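Local coordinates for galectin 2 (Gallus gallus, PDB 2YMZ), which probably binds carbohydrates, as expected of a lectin of the galactoside-binding galectin family, at residues A[14-19]-A[82-87]; A[30-35]-A[114-119]; A[41-46]-A[92-97]; A[68-73]-A[100-105]. All coordinates share one frame; numbering follows the deposited sequence.

In the fold
The four contacts run through one two-sheet beta sandwich. Interaction 1 pairs neighbouring strands of the five-stranded sheet, and interaction 2 pairs neighbours in the sheet packed against it. Interaction 3 joins the two sheets through the core, its centre about 8 Å from those of interactions 1 and 4. Interaction 4 joins outermost strands of the two sheets along one side, its centre about 17 Å from that of interaction 2. Along the chain, 41-46 with 92-97 and 68-73 with 100-105 both fall between 30-35 and 114-119, whereas 14-19 with 82-87 alternates with all three. Distant parts of the sequence are thereby interwoven into a single compact lectin domain.

Interaction 1. Residues A[14-19]-A[82-87]; sequences GGTMKI and KIIVEF
The flat carboxylate of E86 stands beside T16, its OE2 4.0 Å from T16 CG2, while the ring of F87 turns away from 14-19 to meet the ring of F92. F87 CB lies 4.0 Å from G15 O. T16, K18, I84 and E86 share the outer face and point the same way. T16 OG1 is anti to the carbonyl carbon (chi1 -66°), which leaves CG2 anti to the backbone N, 3.8 Å from I84 CG2, and K18 CG runs beside I84 CG1 before the amine end leads off. On the other face M17 and V85 meet at their CB atoms, 4.3 Å apart; M17 packs on L34 and L116, I19 on I32 and I118, I83 on F30 and I32, and V85 on L43. The backbones are tied by reciprocal bonds at M17 with V85 and I19 with I83, the last including I83 N to I19 O at 2.8 Å. Beyond T16 the ladder goes on through F87 N to G15 O at 3.0 Å and G14 N to F87 O at 2.7 Å. Such partly exposed and core-facing sides are characteristic of a beta-sandwich sheet, here the five-stranded one of the galectin fold.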
loop_
_atom_site.group_PDB
_atom_site.type_symbol
_atom_site.label_atom_id
_atom_site.label_comp_id
_atom_site.label_asym_id
_atom_site.label_seq_id
_atom_site.Cartn_x
_atom_site.Cartn_y
_atom_site.Cartn_z
ATOM N N GLY A 14 16.188 -11.515 -3.719
ATOM C CA GLY A 14 15.264 -12.606 -4.115
ATOM C C GLY A 14 13.773 -12.147 -4.101
ATOM O O GLY A 14 12.890 -12.818 -4.709
ATOM N N GLY A 15 13.521 -11.008 -3.460
ATOM C CA GLY A 15 12.147 -10.419 -3.351
ATOM C C GLY A 15 11.526 -10.063 -4.696
ATOM O O GLY A 15 12.228 -9.737 -5.638
ATOM N N THR A 16 10.182 -10.093 -4.789
ATOM C CA THR A 16 9.468 -9.742 -6.040
ATOM C C THR A 16 8.368 -8.827 -5.515
ATOM O O THR A 16 7.816 -9.076 -4.437
ATOM C CB THR A 16 8.784 -10.953 -6.673
ATOM O OG1 THR A 16 9.788 -11.864 -7.095
ATOM C CG2 THR A 16 8.052 -10.576 -7.966
ATOM N N MET A 17 8.079 -7.739 -6.234
ATOM C CA MET A 17 6.976 -6.846 -5.870
ATOM C C MET A 17 6.158 -6.607 -7.143
ATOM O O MET A 17 6.729 -6.419 -8.246
ATOM C CB MET A 17 7.578 -5.534 -5.401
ATOM C CG MET A 17 6.575 -4.511 -4.935
ATOM S SD MET A 17 7.537 -3.042 -4.357
ATOM C CE MET A 17 8.255 -3.631 -2.805
ATOM N N LYS A 18 4.829 -6.723 -7.012
ATOM C CA LYS A 18 3.910 -6.607 -8.156
ATOM C C LYS A 18 3.052 -5.398 -7.841
ATOM O O LYS A 18 2.396 -5.326 -6.774
ATOM C CB LYS A 18 3.095 -7.919 -8.301
ATOM C CG LYS A 18 4.073 -9.054 -8.661
ATOM C CD LYS A 18 3.421 -10.450 -8.589
ATOM C CE LYS A 18 4.483 -11.524 -8.293
ATOM N NZ LYS A 18 3.844 -12.854 -8.092
ATOM N N ILE A 19 3.100 -4.391 -8.736
ATOM C CA ILE A 19 2.371 -3.164 -8.514
ATOM C C ILE A 19 1.457 -2.997 -9.725
ATOM O O ILE A 19 1.954 -2.856 -10.833
ATOM C CB ILE A 19 3.353 -1.979 -8.442
ATOM C CG1 ILE A 19 4.148 -2.067 -7.124
ATOM C CG2 ILE A 19 2.587 -0.626 -8.423
ATOM C CD1 ILE A 19 5.395 -1.194 -7.058
ATOM N N LYS A 82 0.549 -3.321 -15.088
ATOM C CA LYS A 82 1.184 -4.109 -14.069
ATOM C C LYS A 82 2.692 -3.961 -14.202
ATOM O O LYS A 82 3.214 -4.145 -15.297
ATOM C CB LYS A 82 0.831 -5.577 -14.218
ATOM C CG LYS A 82 1.612 -6.398 -13.169
ATOM C CD LYS A 82 1.045 -7.813 -13.048
ATOM C CE LYS A 82 1.438 -8.635 -14.265
ATOM N NZ LYS A 82 0.790 -9.975 -14.112
ATOM N N ILE A 83 3.375 -3.586 -13.124
ATOM C CA ILE A 83 4.860 -3.422 -13.100
ATOM C C ILE A 83 5.414 -4.480 -12.077
ATOM O O ILE A 83 4.931 -4.544 -10.979
ATOM C CB ILE A 83 5.181 -1.990 -12.665
ATOM C CG1 ILE A 83 4.701 -1.023 -13.787
ATOM C CG2 ILE A 83 6.677 -1.800 -12.546
ATOM C CD1 ILE A 83 4.512 0.446 -13.452
ATOM N N ILE A 84 6.440 -5.232 -12.445
ATOM C CA ILE A 84 6.984 -6.196 -11.470
ATOM C C ILE A 84 8.428 -5.771 -11.183
ATOM O O ILE A 84 9.138 -5.497 -12.150
ATOM C CB ILE A 84 7.018 -7.571 -12.090
ATOM C CG1 ILE A 84 5.557 -7.989 -12.284
ATOM C CG2 ILE A 84 7.736 -8.551 -11.117
ATOM C CD1 ILE A 84 5.275 -9.237 -13.083
ATOM N N VAL A 85 8.792 -5.633 -9.923
ATOM C CA VAL A 85 10.167 -5.262 -9.543
ATOM C C VAL A 85 10.760 -6.484 -8.853
ATOM O O VAL A 85 10.091 -7.093 -7.999
ATOM C CB VAL A 85 10.187 -4.135 -8.538
ATOM C CG1 VAL A 85 11.659 -3.662 -8.365
ATOM C CG2 VAL A 85 9.329 -2.924 -9.044
ATOM N N GLU A 86 12.019 -6.803 -9.188
ATOM C CA GLU A 86 12.723 -7.876 -8.472
ATOM C C GLU A 86 14.017 -7.378 -7.913
ATOM O O GLU A 86 14.706 -6.560 -8.595
ATOM C CB GLU A 86 12.980 -8.952 -9.442
ATOM C CG GLU A 86 11.715 -9.751 -9.546
ATOM C CD GLU A 86 11.650 -10.518 -10.798
ATOM O OE1 GLU A 86 12.597 -10.378 -11.588
ATOM O OE2 GLU A 86 10.628 -11.250 -10.973
ATOM N N PHE A 87 14.290 -7.796 -6.669
ATOM C CA PHE A 87 15.455 -7.369 -5.931
ATOM C C PHE A 87 16.480 -8.490 -6.181
ATOM O O PHE A 87 16.343 -9.613 -5.623
ATOM C CB PHE A 87 15.064 -7.216 -4.454
ATOM C CG PHE A 87 16.143 -6.630 -3.567
ATOM C CD1 PHE A 87 17.487 -6.598 -3.966
ATOM C CD2 PHE A 87 15.810 -6.219 -2.292
ATOM C CE1 PHE A 87 18.469 -6.094 -3.143
ATOM C CE2 PHE A 87 16.801 -5.673 -1.442
ATOM C CZ PHE A 87 18.123 -5.646 -1.871
#

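Interaction 2. Residues A[30-35]-A[114-119]; sequences FAINLG and SYLNIL
A classic beta bulge, in which S114 and Y115 both face G35, closes one end of the antiparallel ladder between 30-34 and 115-119. G35 O takes Y115 N at 2.9 Å and a weak bond from S114 N. Farther along, A31 pairs with L119 and N33 with N117 by reciprocal backbone bonds. N33 and N117 add a side-chain link: N33 ND2 donates to N117 OD1 at 2.9 Å, with the acceptor close to the N33 amide plane although the two amides stand 89° apart. N117 CG sits between its backbone N and carbonyl carbon (chi1 76°), and its ND2 donates to Y115 OH at 2.8 Å. The chain of bonds continues at both ends, N33 OD1 with H44 ND1 and Y115 OH with E5 OE2, so these buried polar groups are satisfied. On the opposite face the contacts are apolar: L34 CD2 comes 3.6 Å from L116 CD1, and I32 CG1 lies alongside I118 CG1 at 4.1 Å. That face packs on M17 and I19 of strand 16-23, while strands 40-48 and 2-6 continue the sheet beyond 30-34 and 112-120 respectively.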
loop_
_atom_site.group_PDB
_atom_site.type_symbol
_atom_site.label_atom_id
_atom_site.label_comp_id
_atom_site.label_asym_id
_atom_site.label_seq_id
_atom_site.Cartn_x
_atom_site.Cartn_y
_atom_site.Cartn_z
ATOM N N PHE A 30 4.965 9.301 -13.326
ATOM C CA PHE A 30 4.660 8.764 -12.003
ATOM C C PHE A 30 6.001 8.151 -11.545
ATOM O O PHE A 30 6.925 7.992 -12.340
ATOM C CB PHE A 30 3.497 7.741 -12.033
ATOM C CG PHE A 30 3.788 6.487 -12.840
ATOM C CD1 PHE A 30 4.334 5.325 -12.221
ATOM C CD2 PHE A 30 3.395 6.435 -14.185
ATOM C CE1 PHE A 30 4.467 4.156 -12.962
ATOM C CE2 PHE A 30 3.598 5.303 -14.920
ATOM C CZ PHE A 30 4.148 4.149 -14.318
ATOM N N ALA A 31 6.121 7.830 -10.239
ATOM C CA ALA A 31 7.386 7.249 -9.821
ATOM C C ALA A 31 7.097 6.186 -8.729
ATOM O O ALA A 31 6.182 6.328 -7.933
ATOM C CB ALA A 31 8.309 8.302 -9.235
ATOM N N ILE A 32 7.892 5.164 -8.777
ATOM C CA ILE A 32 7.841 4.083 -7.752
ATOM C C ILE A 32 9.252 4.260 -7.139
ATOM O O ILE A 32 10.310 4.150 -7.841
ATOM C CB ILE A 32 7.751 2.724 -8.448
ATOM C CG1 ILE A 32 6.356 2.546 -9.049
ATOM C CG2 ILE A 32 7.990 1.578 -7.454
ATOM C CD1 ILE A 32 6.218 1.388 -10.026
ATOM N N ASN A 33 9.275 4.525 -5.818
ATOM C CA ASN A 33 10.537 4.798 -5.084
ATOM C C ASN A 33 10.738 3.722 -3.966
ATOM O O ASN A 33 9.874 3.549 -3.167
ATOM C CB ASN A 33 10.412 6.129 -4.429
ATOM C CG ASN A 33 10.391 7.274 -5.486
ATOM O OD1 ASN A 33 11.207 7.249 -6.359
ATOM N ND2 ASN A 33 9.511 8.203 -5.376
ATOM N N LEU A 34 11.886 3.094 -3.970
ATOM C CA LEU A 34 12.177 1.958 -3.053
ATOM C C LEU A 34 13.491 2.311 -2.351
ATOM O O LEU A 34 14.478 2.689 -2.985
ATOM C CB LEU A 34 12.324 0.694 -3.824
ATOM C CG LEU A 34 10.926 0.186 -4.257
ATOM C CD1 LEU A 34 11.093 -0.708 -5.484
ATOM C CD2 LEU A 34 10.226 -0.555 -3.072
ATOM N N GLY A 35 13.474 2.267 -1.010
ATOM C CA GLY A 35 14.767 2.508 -0.349
ATOM C C GLY A 35 14.649 2.295 1.128
ATOM O O GLY A 35 13.962 1.419 1.574
ATOM N N SER A 114 13.286 -1.142 3.085
ATOM C CA SER A 114 12.219 -1.031 4.056
ATOM C C SER A 114 11.139 -0.024 3.709
ATOM O O SER A 114 10.090 0.017 4.354
ATOM C CB SER A 114 12.803 -0.755 5.441
ATOM O OG SER A 114 13.377 0.517 5.436
ATOM N N TYR A 115 11.374 0.811 2.688
ATOM C CA TYR A 115 10.458 1.856 2.468
ATOM C C TYR A 115 10.052 1.889 0.952
ATOM O O TYR A 115 10.906 1.696 0.081
ATOM C CB TYR A 115 11.202 3.165 2.762
ATOM C CG TYR A 115 10.454 4.401 2.402
ATOM C CD1 TYR A 115 9.474 4.910 3.230
ATOM C CD2 TYR A 115 10.765 5.076 1.206
ATOM C CE1 TYR A 115 8.757 6.015 2.869
ATOM C CE2 TYR A 115 10.053 6.210 0.817
ATOM C CZ TYR A 115 9.076 6.677 1.643
ATOM O OH TYR A 115 8.431 7.868 1.322
ATOM N N LEU A 116 8.749 2.157 0.709
ATOM C CA LEU A 116 8.249 2.336 -0.671
ATOM C C LEU A 116 7.342 3.583 -0.711
ATOM O O LEU A 116 6.515 3.790 0.163
ATOM C CB LEU A 116 7.360 1.112 -0.999
ATOM C CG LEU A 116 6.400 1.104 -2.224
ATOM C CD1 LEU A 116 7.120 1.280 -3.561
ATOM C CD2 LEU A 116 5.590 -0.216 -2.216
ATOM N N ASN A 117 7.408 4.375 -1.794
ATOM C CA ASN A 117 6.331 5.309 -1.987
ATOM C C ASN A 117 6.052 5.336 -3.514
ATOM O O ASN A 117 6.876 4.852 -4.327
ATOM C CB ASN A 117 6.607 6.687 -1.363
ATOM C CG ASN A 117 7.578 7.540 -2.135
ATOM O OD1 ASN A 117 7.553 7.587 -3.362
ATOM N ND2 ASN A 117 8.394 8.320 -1.402
ATOM N N ILE A 118 4.814 5.698 -3.829
ATOM C CA ILE A 118 4.462 5.810 -5.244
ATOM C C ILE A 118 3.910 7.221 -5.346
ATOM O O ILE A 118 3.086 7.598 -4.518
ATOM C CB ILE A 118 3.455 4.709 -5.629
ATOM C CG1 ILE A 118 4.224 3.400 -5.688
ATOM C CG2 ILE A 118 3.093 4.972 -7.129
ATOM C CD1 ILE A 118 3.449 2.113 -5.775
ATOM N N LEU A 119 4.363 8.008 -6.338
ATOM C CA LEU A 119 3.989 9.436 -6.426
ATOM C C LEU A 119 3.530 9.708 -7.872
ATOM O O LEU A 119 3.929 8.954 -8.810
ATOM C CB LEU A 119 5.222 10.332 -6.217
ATOM C CG LEU A 119 6.077 10.181 -4.925
ATOM C CD1 LEU A 119 7.134 11.273 -4.771
ATOM C CD2 LEU A 119 5.139 10.217 -3.748
#

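Interaction 3. Residues A[41-46]-A[92-97]; sequences LALHFN and FLVKLP
V94, which meets L43 and F45 across the core, has its N hydrogen-bonded to V102 O at 2.7 Å within its own sheet. That anchors its strand, but between 41-46 and 92-97 themselves the contact is wholly apolar. V94 CG1 lies over one face of the F45 ring, 4.0 Å from the ring centroid and displaced toward the CE1-CZ rim, a CH-pi contact. F45 CG is anti to its backbone N (chi1 173°), and the ring that it carries crosses V94 obliquely. At the ring edge, near its plane, L96 CD2 approaches F45 CZ at 3.8 Å. The other V94 methyl, CG2, meets L43 CD2 at 3.9 Å, and that same leucine branch is 4.0 Å from F92 CB as the two side chains slide past each other in opposite directions. A42 CB finishes the row, 3.7 Å from F92 CZ. A42 and L43 form a classic beta bulge opposite L34, where the chain turns a corner. The strand axes of 43-46 and 92-95 lie 9.9 Å apart at 23°, the face-to-face spacing of a beta sandwich. F104 and V85 also border L43, and I54 borders F45. With all six touching residues buried and no charged or polar side chain between them, cohesion here probably comes from dispersion and the exclusion of water.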
loop_
_atom_site.group_PDB
_atom_site.type_symbol
_atom_site.label_atom_id
_atom_site.label_comp_id
_atom_site.label_asym_id
_atom_site.label_seq_id
_atom_site.Cartn_x
_atom_site.Cartn_y
_atom_site.Cartn_z
ATOM N N LEU A 41 17.012 6.412 -1.443
ATOM C CA LEU A 41 16.345 5.469 -2.347
ATOM C C LEU A 41 17.315 4.656 -3.168
ATOM O O LEU A 41 18.259 5.207 -3.758
ATOM C CB LEU A 41 15.451 6.272 -3.363
ATOM C CG LEU A 41 14.357 7.158 -2.705
ATOM C CD1 LEU A 41 13.598 7.980 -3.774
ATOM C CD2 LEU A 41 13.348 6.263 -1.939
ATOM N N ALA A 42 17.143 3.335 -3.145
ATOM C CA ALA A 42 17.851 2.440 -4.035
ATOM C C ALA A 42 17.373 2.551 -5.475
ATOM O O ALA A 42 18.171 2.435 -6.395
ATOM C CB ALA A 42 17.749 1.010 -3.527
ATOM N N LEU A 43 16.064 2.802 -5.653
ATOM C CA LEU A 43 15.497 2.751 -7.011
ATOM C C LEU A 43 14.416 3.832 -7.053
ATOM O O LEU A 43 13.411 3.776 -6.300
ATOM C CB LEU A 43 14.942 1.368 -7.366
ATOM C CG LEU A 43 14.199 1.261 -8.754
ATOM C CD1 LEU A 43 15.066 1.766 -9.908
ATOM C CD2 LEU A 43 13.645 -0.136 -9.049
ATOM N N HIS A 44 14.583 4.804 -7.952
ATOM C CA HIS A 44 13.486 5.696 -8.282
ATOM C C HIS A 44 13.200 5.395 -9.748
ATOM O O HIS A 44 14.086 5.590 -10.597
ATOM C CB HIS A 44 14.000 7.150 -8.054
ATOM C CG HIS A 44 13.252 8.276 -8.766
ATOM N ND1 HIS A 44 12.097 8.839 -8.274
ATOM C CD2 HIS A 44 13.582 9.003 -9.881
ATOM C CE1 HIS A 44 11.723 9.848 -9.067
ATOM N NE2 HIS A 44 12.646 9.995 -10.011
ATOM N N PHE A 45 12.055 4.795 -10.029
ATOM C CA PHE A 45 11.681 4.317 -11.367
ATOM C C PHE A 45 10.619 5.301 -11.795
ATOM O O PHE A 45 9.514 5.370 -11.210
ATOM C CB PHE A 45 11.033 2.927 -11.181
ATOM C CG PHE A 45 10.429 2.362 -12.433
ATOM C CD1 PHE A 45 11.238 1.738 -13.359
ATOM C CD2 PHE A 45 9.032 2.452 -12.631
ATOM C CE1 PHE A 45 10.677 1.219 -14.539
ATOM C CE2 PHE A 45 8.460 1.908 -13.793
ATOM C CZ PHE A 45 9.301 1.347 -14.735
ATOM N N ASN A 46 10.926 6.084 -12.848
ATOM C CA ASN A 46 10.071 7.208 -13.105
ATOM C C ASN A 46 9.777 7.343 -14.630
ATOM O O ASN A 46 10.570 7.929 -15.390
ATOM C CB ASN A 46 10.904 8.452 -12.679
ATOM C CG ASN A 46 10.235 9.810 -13.021
ATOM O OD1 ASN A 46 10.991 10.789 -13.176
ATOM N ND2 ASN A 46 8.937 9.933 -13.001
ATOM N N PHE A 92 18.448 -4.250 -9.470
ATOM C CA PHE A 92 16.980 -4.327 -9.553
ATOM C C PHE A 92 16.569 -4.576 -10.983
ATOM O O PHE A 92 17.158 -4.051 -11.963
ATOM C CB PHE A 92 16.390 -3.031 -9.002
ATOM C CG PHE A 92 16.786 -2.777 -7.580
ATOM C CD1 PHE A 92 16.147 -3.456 -6.518
ATOM C CD2 PHE A 92 17.827 -1.950 -7.288
ATOM C CE1 PHE A 92 16.543 -3.242 -5.214
ATOM C CE2 PHE A 92 18.232 -1.720 -5.987
ATOM C CZ PHE A 92 17.586 -2.373 -4.930
ATOM N N LEU A 93 15.521 -5.370 -11.144
ATOM C CA LEU A 93 15.093 -5.588 -12.453
ATOM C C LEU A 93 13.596 -5.191 -12.436
ATOM O O LEU A 93 12.851 -5.687 -11.585
ATOM C CB LEU A 93 15.285 -7.068 -12.755
ATOM C CG LEU A 93 14.896 -7.584 -14.127
ATOM C CD1 LEU A 93 16.023 -7.336 -15.125
ATOM C CD2 LEU A 93 14.650 -9.088 -14.010
ATOM N N VAL A 94 13.151 -4.376 -13.401
ATOM C CA VAL A 94 11.747 -3.984 -13.495
ATOM C C VAL A 94 11.181 -4.602 -14.775
ATOM O O VAL A 94 11.611 -4.268 -15.914
ATOM C CB VAL A 94 11.547 -2.450 -13.466
ATOM C CG1 VAL A 94 10.019 -2.144 -13.398
ATOM C CG2 VAL A 94 12.243 -1.819 -12.244
ATOM N N LYS A 95 10.181 -5.469 -14.641
ATOM C CA LYS A 95 9.580 -6.053 -15.865
ATOM C C LYS A 95 8.333 -5.301 -16.261
ATOM O O LYS A 95 7.422 -5.049 -15.443
ATOM C CB LYS A 95 9.168 -7.504 -15.643
ATOM C CG LYS A 95 10.293 -8.388 -15.211
ATOM C CD LYS A 95 9.736 -9.818 -15.171
ATOM C CE LYS A 95 10.681 -10.686 -14.353
ATOM N NZ LYS A 95 9.995 -11.999 -14.097
ATOM N N LEU A 96 8.298 -4.907 -17.522
ATOM C CA LEU A 96 7.186 -4.074 -17.996
ATOM C C LEU A 96 6.162 -4.964 -18.702
ATOM O O LEU A 96 6.472 -6.099 -19.110
ATOM C CB LEU A 96 7.707 -2.996 -18.940
ATOM C CG LEU A 96 8.919 -2.120 -18.562
ATOM C CD1 LEU A 96 9.346 -1.109 -19.629
ATOM C CD2 LEU A 96 8.641 -1.439 -17.240
ATOM N N PRO A 97 4.957 -4.435 -18.915
ATOM C CA PRO A 97 3.856 -5.243 -19.546
ATOM C C PRO A 97 4.239 -5.868 -20.884
ATOM O O PRO A 97 3.918 -7.054 -21.137
ATOM C CB PRO A 97 2.779 -4.206 -19.756
ATOM C CG PRO A 97 2.984 -3.235 -18.586
ATOM C CD PRO A 97 4.492 -3.123 -18.452
#

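Interaction 4. Residues A[68-73]-A[100-105]; sequences QRDKHF and HEVEFP
Q68, D70 and H72 face F104, V102 and H100 in turn across two antiparallel segments whose strands, 68-70 and 101-105, run 8.8 Å apart at 175°, so side chains rather than backbone ladders span the gap. D70 and H100 reach toward each other tip to tip: H100 NE2 donates to D70 OD2 at 2.6 Å, on the syn side of the carboxylate and close to the H100 ring plane. The bond is nearly straight, 168° at the hydrogen, and the carboxylate stands almost perpendicular to the ring. D70 CG is anti to its backbone N, and the other oxygen, OD1, accepts H72 N at 2.9 Å in an Asx turn. With one bond to each oxygen, the carboxylate is restrained in rotation, and its charge would be expected to favour a protonated H100. V102 CG2 also packs on OD2. This hydrogen bond links the outermost strands of the two sheets within the chain, along one side of the galectin sandwich; C56 of strand 53-60 backs V102 and F104. H72 and H100 form an offset stack, centroids 4.1 Å apart and planes at 6°, sliding past each other in opposite directions. H72 CB lies over the centre of the H100 ring, whereas H100 CB sits over the rim of the H72 ring, 3.5 Å from H72 CD2. D98 holds both, bonding H72 NE2 and H100 N. At the other end the extended Q68 crosses F104, OE1 coming 3.6 Å from F104 CD1, and its NE2 meets P105 CD at 3.5 Å.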
loop_
_atom_site.group_PDB
_atom_site.type_symbol
_atom_site.label_atom_id
_atom_site.label_comp_id
_atom_site.label_asym_id
_atom_site.label_seq_id
_atom_site.Cartn_x
_atom_site.Cartn_y
_atom_site.Cartn_z
ATOM N N GLN A 68 19.742 6.805 -15.297
ATOM C CA GLN A 68 19.808 5.944 -16.455
ATOM C C GLN A 68 18.526 6.139 -17.183
ATOM O O GLN A 68 17.499 6.309 -16.545
ATOM C CB GLN A 68 19.987 4.440 -16.039
ATOM C CG GLN A 68 21.381 4.255 -15.475
ATOM C CD GLN A 68 21.714 2.796 -15.243
ATOM O OE1 GLN A 68 20.897 1.899 -15.531
ATOM N NE2 GLN A 68 22.937 2.548 -14.751
ATOM N N ARG A 69 18.569 6.169 -18.529
ATOM C CA ARG A 69 17.394 6.448 -19.317
ATOM C C ARG A 69 17.148 5.234 -20.222
ATOM O O ARG A 69 18.065 4.754 -20.906
ATOM C CB ARG A 69 17.621 7.762 -20.169
ATOM C CG ARG A 69 17.577 8.981 -19.219
ATOM C CD ARG A 69 18.194 10.262 -19.864
ATOM N NE ARG A 69 17.913 11.354 -18.896
ATOM C CZ ARG A 69 16.745 11.968 -18.863
ATOM N NH1 ARG A 69 15.797 11.721 -19.778
ATOM N NH2 ARG A 69 16.471 12.851 -17.921
ATOM N N ASP A 70 15.918 4.759 -20.232
ATOM C CA ASP A 70 15.506 3.684 -21.158
ATOM C C ASP A 70 14.379 4.195 -22.061
ATOM O O ASP A 70 13.318 4.610 -21.594
ATOM C CB ASP A 70 15.125 2.436 -20.304
ATOM C CG ASP A 70 14.782 1.214 -21.138
ATOM O OD1 ASP A 70 14.345 1.316 -22.301
ATOM O OD2 ASP A 70 14.981 0.111 -20.615
ATOM N N LYS A 71 14.633 4.152 -23.387
ATOM C CA LYS A 71 13.727 4.761 -24.346
ATOM C C LYS A 71 12.632 3.787 -24.804
ATOM O O LYS A 71 11.739 4.166 -25.536
ATOM C CB LYS A 71 14.509 5.295 -25.548
ATOM C CG LYS A 71 15.297 6.520 -25.131
ATOM C CD LYS A 71 14.324 7.685 -25.019
ATOM C CE LYS A 71 13.409 7.854 -26.248
ATOM N NZ LYS A 71 12.489 9.038 -26.182
ATOM N N HIS A 72 12.648 2.584 -24.211
ATOM C CA HIS A 72 11.609 1.572 -24.511
ATOM C C HIS A 72 10.401 1.928 -23.671
ATOM O O HIS A 72 10.286 1.535 -22.483
ATOM C CB HIS A 72 12.103 0.137 -24.178
ATOM C CG HIS A 72 11.192 -0.931 -24.704
ATOM N ND1 HIS A 72 11.518 -1.711 -25.798
ATOM C CD2 HIS A 72 9.935 -1.297 -24.346
ATOM C CE1 HIS A 72 10.531 -2.554 -26.051
ATOM N NE2 HIS A 72 9.554 -2.320 -25.191
ATOM N N PHE A 73 9.482 2.699 -24.240
ATOM C CA PHE A 73 8.434 3.366 -23.440
ATOM C C PHE A 73 7.084 3.042 -24.058
ATOM O O PHE A 73 6.663 3.637 -25.066
ATOM C CB PHE A 73 8.551 4.899 -23.542
ATOM C CG PHE A 73 7.693 5.616 -22.580
ATOM C CD1 PHE A 73 6.381 5.973 -22.890
ATOM C CD2 PHE A 73 8.190 5.941 -21.320
ATOM C CE1 PHE A 73 5.561 6.652 -21.995
ATOM C CE2 PHE A 73 7.360 6.630 -20.427
ATOM C CZ PHE A 73 6.050 6.996 -20.743
ATOM N N HIS A 100 9.617 -6.106 -21.942
ATOM C CA HIS A 100 10.883 -5.422 -21.753
ATOM C C HIS A 100 11.300 -5.394 -20.258
ATOM O O HIS A 100 10.460 -5.231 -19.388
ATOM C CB HIS A 100 10.804 -3.996 -22.294
ATOM C CG HIS A 100 12.102 -3.265 -22.189
ATOM N ND1 HIS A 100 13.192 -3.574 -22.983
ATOM C CD2 HIS A 100 12.493 -2.232 -21.390
ATOM C CE1 HIS A 100 14.200 -2.773 -22.671
ATOM N NE2 HIS A 100 13.801 -1.950 -21.710
ATOM N N GLU A 101 12.600 -5.505 -19.992
ATOM C CA GLU A 101 13.161 -5.429 -18.639
ATOM C C GLU A 101 14.066 -4.229 -18.528
ATOM O O GLU A 101 14.923 -3.975 -19.403
ATOM C CB GLU A 101 13.953 -6.718 -18.339
ATOM C CG GLU A 101 13.020 -7.924 -18.288
ATOM C CD GLU A 101 13.770 -9.209 -18.067
ATOM O OE1 GLU A 101 14.967 -9.241 -18.397
ATOM O OE2 GLU A 101 13.159 -10.162 -17.560
ATOM N N VAL A 102 13.817 -3.418 -17.509
ATOM C CA VAL A 102 14.722 -2.350 -17.171
ATOM C C VAL A 102 15.573 -2.820 -16.034
ATOM O O VAL A 102 15.064 -3.259 -14.984
ATOM C CB VAL A 102 13.946 -1.081 -16.786
ATOM C CG1 VAL A 102 14.923 0.052 -16.399
ATOM C CG2 VAL A 102 13.038 -0.689 -17.929
ATOM N N GLU A 103 16.896 -2.771 -16.236
ATOM C CA GLU A 103 17.817 -3.152 -15.200
ATOM C C GLU A 103 18.486 -1.908 -14.563
ATOM O O GLU A 103 18.835 -0.940 -15.241
ATOM C CB GLU A 103 18.834 -4.095 -15.853
ATOM C CG GLU A 103 19.826 -4.757 -14.951
ATOM C CD GLU A 103 20.682 -5.778 -15.721
ATOM O OE1 GLU A 103 20.166 -6.890 -16.046
ATOM O OE2 GLU A 103 21.865 -5.448 -16.000
ATOM N N PHE A 104 18.612 -1.872 -13.269
ATOM C CA PHE A 104 19.264 -0.744 -12.567
ATOM C C PHE A 104 20.156 -1.256 -11.437
ATOM O O PHE A 104 19.698 -2.053 -10.582
ATOM C CB PHE A 104 18.210 0.191 -11.917
ATOM C CG PHE A 104 18.774 1.484 -11.410
ATOM C CD1 PHE A 104 19.294 2.435 -12.332
ATOM C CD2 PHE A 104 18.782 1.797 -10.051
ATOM C CE1 PHE A 104 19.804 3.659 -11.880
ATOM C CE2 PHE A 104 19.329 3.001 -9.587
ATOM C CZ PHE A 104 19.847 3.944 -10.508
ATOM N N PRO A 105 21.419 -0.760 -11.364
ATOM C CA PRO A 105 22.336 -1.293 -10.359
ATOM C C PRO A 105 21.942 -0.936 -8.952
ATOM O O PRO A 105 21.397 0.133 -8.670
ATOM C CB PRO A 105 23.673 -0.611 -10.682
ATOM C CG PRO A 105 23.260 0.687 -11.311
ATOM C CD PRO A 105 22.084 0.301 -12.175
#